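Local coordinates for protein peroxisomal acyl-CoA oxidase 1A (Solanum lycopersicum, PDB 2FON) that probably catalyses the FAD-dependent oxidation of acyl-CoA thioesters as the first step of fatty-acid beta-oxidation in peroxisomes, at residues R455-T460 / V474-R479. Sequence-based numbering, arbitrary orientation.
Sequences RFLMKT and VSYMGR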
# COMPACT_ATOMS: atom_id res chain seq x y z
N ARG B 455 -18.07 20.70 -2.13
CA ARG B 455 -18.54 22.04 -2.53
C ARG B 455 -19.82 22.00 -3.29
O ARG B 455 -20.64 22.91 -3.15
CB ARG B 455 -17.53 22.72 -3.43
CG ARG B 455 -16.72 23.81 -2.79
CD ARG B 455 -15.58 24.31 -3.72
NE ARG B 455 -14.60 25.02 -2.90
CZ ARG B 455 -14.83 26.22 -2.37
NH1 ARG B 455 -15.99 26.84 -2.62
NH2 ARG B 455 -13.94 26.79 -1.60
N PHE B 456 -20.00 20.97 -4.11
CA PHE B 456 -21.14 20.87 -4.99
C PHE B 456 -22.37 20.41 -4.24
O PHE B 456 -23.53 20.84 -4.54
CB PHE B 456 -20.84 19.90 -6.14
CG PHE B 456 -22.05 19.45 -6.84
CD1 PHE B 456 -22.76 20.32 -7.65
CD2 PHE B 456 -22.55 18.17 -6.63
CE1 PHE B 456 -23.92 19.88 -8.30
CE2 PHE B 456 -23.73 17.74 -7.27
CZ PHE B 456 -24.39 18.56 -8.10
N LEU B 457 -22.14 19.49 -3.28
CA LEU B 457 -23.20 19.05 -2.36
C LEU B 457 -23.60 20.23 -1.49
O LEU B 457 -24.78 20.52 -1.38
CB LEU B 457 -22.77 17.89 -1.50
CG LEU B 457 -22.48 16.59 -2.23
CD1 LEU B 457 -21.95 15.62 -1.23
CD2 LEU B 457 -23.72 16.00 -3.01
N MET B 458 -22.62 20.94 -0.95
CA MET B 458 -22.92 22.10 -0.14
C MET B 458 -23.67 23.07 -0.98
O MET B 458 -24.73 23.54 -0.56
CB MET B 458 -21.67 22.76 0.43
CG MET B 458 -20.89 21.87 1.43
SD MET B 458 -21.95 21.36 2.77
CE MET B 458 -22.31 19.65 2.36
N LYS B 459 -23.20 23.33 -2.19
CA LYS B 459 -23.98 24.19 -3.10
C LYS B 459 -25.40 23.65 -3.29
O LYS B 459 -26.37 24.41 -3.21
CB LYS B 459 -23.29 24.35 -4.47
CG LYS B 459 -24.00 25.36 -5.35
CD LYS B 459 -23.53 25.27 -6.78
CE LYS B 459 -23.86 26.55 -7.53
NZ LYS B 459 -22.65 26.97 -8.32
N THR B 460 -25.52 22.35 -3.53
CA THR B 460 -26.84 21.81 -3.83
C THR B 460 -27.76 22.00 -2.65
O THR B 460 -28.94 22.27 -2.84
CB THR B 460 -26.78 20.34 -4.24
OG1 THR B 460 -26.28 20.26 -5.57
CG2 THR B 460 -28.12 19.72 -4.26
N VAL B 474 -28.02 13.65 -7.45
CA VAL B 474 -28.41 14.31 -6.21
C VAL B 474 -29.88 14.54 -6.13
O VAL B 474 -30.34 15.41 -5.38
CB VAL B 474 -27.67 15.64 -5.94
CG1 VAL B 474 -26.23 15.39 -5.55
CG2 VAL B 474 -27.79 16.54 -7.12
N SER B 475 -30.65 13.76 -6.87
CA SER B 475 -32.08 13.94 -6.77
C SER B 475 -32.59 13.51 -5.36
O SER B 475 -33.59 14.02 -4.88
CB SER B 475 -32.79 13.24 -7.91
OG SER B 475 -33.46 12.11 -7.42
N TYR B 476 -31.89 12.61 -4.70
CA TYR B 476 -32.22 12.29 -3.32
C TYR B 476 -32.24 13.50 -2.39
O TYR B 476 -33.07 13.55 -1.50
CB TYR B 476 -31.35 11.20 -2.75
CG TYR B 476 -29.90 11.60 -2.46
CD1 TYR B 476 -29.51 11.97 -1.17
CD2 TYR B 476 -28.92 11.55 -3.45
CE1 TYR B 476 -28.21 12.29 -0.88
CE2 TYR B 476 -27.62 11.88 -3.17
CZ TYR B 476 -27.26 12.25 -1.88
OH TYR B 476 -25.95 12.59 -1.57
N MET B 477 -31.37 14.47 -2.59
CA MET B 477 -31.35 15.64 -1.70
C MET B 477 -32.61 16.50 -1.76
O MET B 477 -32.81 17.40 -0.92
CB MET B 477 -30.16 16.50 -1.98
CG MET B 477 -28.88 15.73 -1.84
SD MET B 477 -27.86 16.71 -0.77
CE MET B 477 -26.39 15.69 -0.61
N GLY B 478 -33.47 16.22 -2.74
CA GLY B 478 -34.76 16.85 -2.78
C GLY B 478 -35.70 16.23 -1.76
O GLY B 478 -36.82 16.69 -1.61
N ARG B 479 -35.27 15.17 -1.08
CA ARG B 479 -36.15 14.51 -0.12
C ARG B 479 -35.57 14.49 1.29
O ARG B 479 -35.75 13.51 2.00
CB ARG B 479 -36.55 13.08 -0.59
CG ARG B 479 -36.86 12.96 -2.09
CD ARG B 479 -37.35 11.59 -2.56
NE ARG B 479 -36.44 10.48 -2.24
CZ ARG B 479 -35.41 10.08 -2.97
NH1 ARG B 479 -35.10 10.66 -4.12
NH2 ARG B 479 -34.67 9.07 -2.56
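Val474 and Met477 close on Leu457 in the helical C-terminal part of the acyl-CoA oxidase fold, where the chain, having left helix 446-462, turns back against that helix before helix 480-483. The pairing is a worked example of how a loop ending in a short 3-10 turn can be seated on a helix by apolar side chains, for no hydrogen bond joins the two segments and the nearest CA atoms, those of Thr460 and Met477, are 7.9 Å apart.

Val474 buries the most surface. Its two methyl groups divide the work: CG1 lies against Leu457 CD2 at 3.6 Å and also meets the Phe456 ring obliquely, whereas CG2 comes within 4.1 Å of Phe456 CZ, the para carbon. Phe456 reaches this position because its CG stands anti to the backbone N (chi1 163°), on the side of its helix that also touches helix 389-417.

Leu457 CD2 is shared, since Met477 CE touches it as well, at 3.6 Å. The two side chains run nearly perpendicular to each other. Met477 CG lies over one face of the Tyr476 ring, toward its rim, and the bend at chi2 (-129°) sets the direction in which SD leaves it. The phenol oxygen of Tyr476 is hydrogen-bonded to Ser510 and His545, tying the turn to helices 499-521 and 535-558; Leu457 and Val474 also rest on His545, through which helix 535-558 covers this part of the contact.

Thr460, one turn after Phe456, points its CB toward the loop and presents CG2 loosely to Val474 and Met477. Its polar branch is satisfied within the helix: OG1 donates to Phe456 O at 3.0 Å, from the face of that carbonyl opposite to the one used by Thr460 N.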